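Local atomic coordinates of MRNA TRANSPORT REGULATOR Mtr2 (Candida albicans, PDB entry 1Q42), a protein that affects the transport of mRNA from the nucleus to the cytoplasm and interacts with the export factor Mex67. Residues Lys34-Ser39 with Glu181-Met186; Leu29-Lys34 with Asn175-Gly180. One frame throughout, in Å; residues are numbered along the deposited sequence.

Interaction 1: residues Lys34-Ser39 with Glu181-Met186; sequences KRFLAS and EIINSM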
# COMPACT_ATOMS: atom_id res chain seq x y z
N LYS A 34 -8.78 2.20 -4.62
CA LYS A 34 -9.26 0.96 -4.03
C LYS A 34 -8.36 -0.22 -4.40
O LYS A 34 -8.08 -1.07 -3.56
CB LYS A 34 -10.72 0.72 -4.38
CG LYS A 34 -11.62 1.69 -3.65
CD LYS A 34 -13.07 1.59 -4.06
CE LYS A 34 -13.97 2.14 -2.95
NZ LYS A 34 -15.34 2.42 -3.42
N ARG A 35 -7.88 -0.24 -5.63
CA ARG A 35 -6.94 -1.27 -6.07
C ARG A 35 -5.60 -1.18 -5.33
O ARG A 35 -5.03 -2.19 -4.92
CB ARG A 35 -6.69 -1.16 -7.58
CG ARG A 35 -7.74 -1.81 -8.43
CD ARG A 35 -7.32 -1.93 -9.88
NE ARG A 35 -7.41 -0.64 -10.57
CZ ARG A 35 -6.38 0.06 -11.04
NH1 ARG A 35 -5.12 -0.35 -10.90
NH2 ARG A 35 -6.63 1.22 -11.66
N PHE A 36 -5.10 0.04 -5.16
CA PHE A 36 -3.87 0.28 -4.40
C PHE A 36 -4.01 -0.23 -2.96
O PHE A 36 -3.19 -1.01 -2.48
CB PHE A 36 -3.54 1.77 -4.43
CG PHE A 36 -2.44 2.15 -3.51
CD1 PHE A 36 -1.13 1.79 -3.78
CD2 PHE A 36 -2.72 2.84 -2.34
CE1 PHE A 36 -0.12 2.13 -2.91
CE2 PHE A 36 -1.70 3.18 -1.47
CZ PHE A 36 -0.41 2.82 -1.76
N LEU A 37 -5.10 0.13 -2.29
CA LEU A 37 -5.34 -0.35 -0.94
C LEU A 37 -5.53 -1.86 -0.87
O LEU A 37 -5.05 -2.50 0.07
CB LEU A 37 -6.56 0.37 -0.33
CG LEU A 37 -6.35 1.87 -0.12
CD1 LEU A 37 -7.61 2.56 0.39
CD2 LEU A 37 -5.16 2.17 0.82
N ALA A 38 -6.23 -2.45 -1.83
CA ALA A 38 -6.38 -3.92 -1.87
C ALA A 38 -5.04 -4.64 -1.93
O ALA A 38 -4.86 -5.72 -1.33
CB ALA A 38 -7.30 -4.35 -3.05
N SER A 39 -4.09 -4.04 -2.64
CA SER A 39 -2.75 -4.57 -2.76
C SER A 39 -2.00 -4.54 -1.42
O SER A 39 -1.15 -5.39 -1.18
CB SER A 39 -1.98 -3.86 -3.89
OG SER A 39 -1.30 -2.67 -3.50
N GLU A 181 3.58 -0.08 -12.99
CA GLU A 181 4.33 0.80 -12.09
C GLU A 181 4.12 2.27 -12.48
O GLU A 181 4.77 2.80 -13.40
CB GLU A 181 5.81 0.39 -12.09
CG GLU A 181 6.01 -1.05 -11.62
CD GLU A 181 7.47 -1.47 -11.50
OE1 GLU A 181 7.85 -2.06 -10.46
OE2 GLU A 181 8.23 -1.22 -12.46
N ILE A 182 3.21 2.93 -11.76
CA ILE A 182 2.79 4.30 -12.06
C ILE A 182 2.96 5.30 -10.91
O ILE A 182 2.95 6.51 -11.14
CB ILE A 182 1.33 4.32 -12.55
CG1 ILE A 182 0.39 3.66 -11.55
CG2 ILE A 182 1.23 3.65 -13.93
CD1 ILE A 182 -1.05 3.86 -11.85
N ILE A 183 3.11 4.82 -9.68
CA ILE A 183 3.26 5.73 -8.54
C ILE A 183 4.71 6.20 -8.40
O ILE A 183 5.60 5.39 -8.19
CB ILE A 183 2.77 5.06 -7.24
CG1 ILE A 183 1.29 4.65 -7.36
CG2 ILE A 183 2.96 6.03 -6.05
CD1 ILE A 183 0.76 3.77 -6.23
N ASN A 184 4.93 7.51 -8.56
CA ASN A 184 6.23 8.16 -8.43
C ASN A 184 6.65 8.47 -7.01
O ASN A 184 7.83 8.51 -6.70
CB ASN A 184 6.26 9.47 -9.23
CG ASN A 184 5.88 9.26 -10.68
OD1 ASN A 184 4.77 9.61 -11.10
ND2 ASN A 184 6.76 8.63 -11.43
N SER A 185 5.67 8.72 -6.16
CA SER A 185 5.94 8.98 -4.75
C SER A 185 4.76 8.59 -3.88
O SER A 185 3.61 8.73 -4.31
CB SER A 185 6.35 10.44 -4.51
OG SER A 185 5.29 11.34 -4.71
N MET A 186 5.06 8.08 -2.69
CA MET A 186 4.05 7.71 -1.70
C MET A 186 4.50 8.19 -0.33
O MET A 186 5.63 7.93 0.10
CB MET A 186 3.82 6.19 -1.65
CG MET A 186 2.87 5.75 -0.51
SD MET A 186 2.57 4.00 -0.52
CE MET A 186 4.10 3.37 0.08
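In the NTF2-like fold of Mtr2, helix 29-40 packs on a curved mixed sheet, and here Phe36 of that helix meets Ile183 and Met186 of strand 183-192. All three side chains are buried, and the centre of the contact lies about 6 Å from the centre of the chain. The backbones stay well apart, with the CA atoms of Phe36 and Ile183 9.9 Å from each other. The contact is made by side chains. Phe36 has CG anti to its N (chi1 171°), which sends the ring from the helix toward the strand. Ile183 comes to it with the tip of its longer branch: Ile183 CD1 lies 3.7 Å from Phe36 CD1 and 3.8 Å from Phe36 CE1. The two side chains cross at about a right angle, and the methyl sits obliquely to the ring. Met186 reaches the far end of the same ring. Its chain is extended through chi1 and chi2 and bends only at chi3, around the CG-SD bond. A classic beta bulge, with Asn184 and Ser185 both facing Val171, separates the two strand residues that touch Phe36. Leu66 lies against both Ile183 and Met186, while Phe123 of strand 118-129 also packs on Phe36. On the helix, Ser39 OG donates to Phe36 O at 2.7 Å, in the carbonyl plane and on a lone pair. The sulfur makes a Met-aromatic contact at the ring edge: Met186 SD is 3.4 Å from Phe36 CZ and 4.8 Å from the ring centroid, 80° off the ring normal.

Interaction 2: residues Leu29-Lys34 with Asn175-Gly180; sequences LEPFLK and NVMQDG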
# COMPACT_ATOMS: atom_id res chain seq x y z
N LEU A 29 -10.27 7.73 -10.63
CA LEU A 29 -9.47 7.88 -9.42
C LEU A 29 -9.89 6.93 -8.30
O LEU A 29 -9.04 6.29 -7.68
CB LEU A 29 -9.51 9.33 -8.91
CG LEU A 29 -8.17 10.01 -8.62
CD1 LEU A 29 -8.39 11.28 -7.80
CD2 LEU A 29 -7.22 9.07 -7.91
N GLU A 30 -11.19 6.83 -8.02
CA GLU A 30 -11.65 6.00 -6.91
C GLU A 30 -11.32 4.50 -7.07
O GLU A 30 -10.85 3.88 -6.13
CB GLU A 30 -13.13 6.20 -6.61
CG GLU A 30 -13.61 5.46 -5.37
CD GLU A 30 -14.92 5.99 -4.81
OE1 GLU A 30 -15.29 7.15 -5.10
OE2 GLU A 30 -15.60 5.23 -4.08
N PRO A 31 -11.59 3.91 -8.24
CA PRO A 31 -11.18 2.52 -8.48
C PRO A 31 -9.67 2.31 -8.35
O PRO A 31 -9.27 1.28 -7.81
CB PRO A 31 -11.64 2.24 -9.92
CG PRO A 31 -12.54 3.34 -10.30
CD PRO A 31 -12.31 4.49 -9.39
N PHE A 32 -8.85 3.26 -8.81
CA PHE A 32 -7.40 3.16 -8.67
C PHE A 32 -6.98 3.10 -7.21
O PHE A 32 -6.16 2.27 -6.84
CB PHE A 32 -6.68 4.32 -9.36
CG PHE A 32 -5.27 4.54 -8.86
CD1 PHE A 32 -4.28 3.59 -9.12
CD2 PHE A 32 -4.93 5.68 -8.14
CE1 PHE A 32 -2.96 3.78 -8.66
CE2 PHE A 32 -3.62 5.87 -7.69
CZ PHE A 32 -2.65 4.92 -7.95
N LEU A 33 -7.54 3.98 -6.39
CA LEU A 33 -7.20 4.00 -4.96
C LEU A 33 -7.61 2.72 -4.26
O LEU A 33 -6.89 2.21 -3.41
CB LEU A 33 -7.83 5.21 -4.25
CG LEU A 33 -7.32 6.58 -4.69
CD1 LEU A 33 -8.05 7.70 -3.95
CD2 LEU A 33 -5.80 6.73 -4.51
N LYS A 34 -8.78 2.20 -4.62
CA LYS A 34 -9.26 0.96 -4.03
C LYS A 34 -8.36 -0.22 -4.40
O LYS A 34 -8.08 -1.07 -3.56
CB LYS A 34 -10.72 0.72 -4.38
CG LYS A 34 -11.62 1.69 -3.65
CD LYS A 34 -13.07 1.59 -4.06
CE LYS A 34 -13.97 2.14 -2.95
NZ LYS A 34 -15.34 2.42 -3.42
N ASN A 175 -1.99 8.04 -16.56
CA ASN A 175 -2.77 6.89 -16.98
C ASN A 175 -2.92 5.90 -15.84
O ASN A 175 -2.12 4.97 -15.68
CB ASN A 175 -2.15 6.24 -18.22
CG ASN A 175 -2.22 7.15 -19.43
OD1 ASN A 175 -1.24 7.29 -20.18
ND2 ASN A 175 -3.37 7.78 -19.64
N VAL A 176 -3.97 6.11 -15.05
CA VAL A 176 -4.14 5.47 -13.75
C VAL A 176 -4.94 4.17 -13.83
O VAL A 176 -5.03 3.44 -12.83
CB VAL A 176 -4.79 6.47 -12.75
CG1 VAL A 176 -6.33 6.36 -12.73
CG2 VAL A 176 -4.21 6.28 -11.37
N MET A 177 -5.50 3.87 -15.00
CA MET A 177 -6.23 2.62 -15.23
C MET A 177 -5.29 1.66 -15.98
O MET A 177 -5.66 1.07 -17.00
CB MET A 177 -7.52 2.91 -16.02
CG MET A 177 -8.76 2.12 -15.55
SD MET A 177 -10.01 3.11 -14.66
CE MET A 177 -9.36 3.06 -12.96
N GLN A 178 -4.08 1.50 -15.46
CA GLN A 178 -3.02 0.77 -16.15
C GLN A 178 -2.52 -0.47 -15.40
O GLN A 178 -2.12 -1.45 -16.03
CB GLN A 178 -1.84 1.70 -16.44
CG GLN A 178 -1.98 2.48 -17.74
CD GLN A 178 -0.67 3.04 -18.23
OE1 GLN A 178 -0.24 2.74 -19.35
NE2 GLN A 178 -0.02 3.85 -17.40
N ASP A 179 -2.52 -0.41 -14.07
CA ASP A 179 -2.14 -1.54 -13.21
C ASP A 179 -0.63 -1.84 -13.15
O ASP A 179 -0.22 -2.75 -12.42
CB ASP A 179 -2.93 -2.82 -13.60
CG ASP A 179 -4.05 -3.12 -12.62
OD1 ASP A 179 -3.75 -3.32 -11.42
OD2 ASP A 179 -5.26 -3.19 -12.96
N GLY A 180 0.19 -1.08 -13.87
CA GLY A 180 1.63 -1.25 -13.84
C GLY A 180 2.28 -0.32 -12.82
O GLY A 180 1.63 0.16 -11.89
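Val176 presses a methyl onto the face of Phe32, joining the first turns of helix 29-40 to the loop between strands 164-173 and 183-192. This is the tight, buried half of the contact. Val176 CG2 lies 3.2 Å from Phe32 CG, short for two carbons, and 3.4 Å from the ring centroid, only 18° off the ring normal. Val176 chi1, at 92°, is off a staggered position, consistent with some strain. The geometry is a CH-pi contact, with the methyl shifted a little toward the rim of the ring. With chi1 at 160° the Phe32 ring swings away from its own backbone N and lies under the Val176 methyl. It also meets Leu170 and Val172 of strand 164-173. Phe119 of strand 118-129 packs against Val176.

The outer half is looser. Pro31 and Met177 are both exposed, and Met177 folds back toward the helix through bends at chi2 and chi3. Met177 CE stops 3.9 Å from Pro31 CB. Among the polar groups, Lys34 NZ makes a salt bridge to Glu30 OE2 at 2.9 Å and Gln178 NE2 donates to Asn175 O, each within its own segment. No hydrogen bond joins the two segments. The fit between them therefore depends on shape: a close CH-pi contact inside and a methyl-on-proline touch on the solvent side.

Interactions 1 and 2 are neighbouring contacts of helix 29-40, one with the start of strand 183-192 and one with the loop just before it. Their centres are about 8 Å apart, and their helix segments overlap at Lys34. Phe32 and Phe36 stand one turn apart on the helix and meet consecutive parts of the chain: the loop 175-180 and then 181-186. Ile182 CD1 packs 3.7 Å from Phe32 CE1, so the apolar layer continues between the two contacts. Arg35 adds a polar tie. Arg35 NH2 is probably hydrogen-bonded to Val176 O at 3.0 Å, and Arg35 NH1 forms a long, weak ion pair with Asp179 OD1 at 3.3 Å. Arg35 NH2 also lies 3.5 Å from Met177 CE.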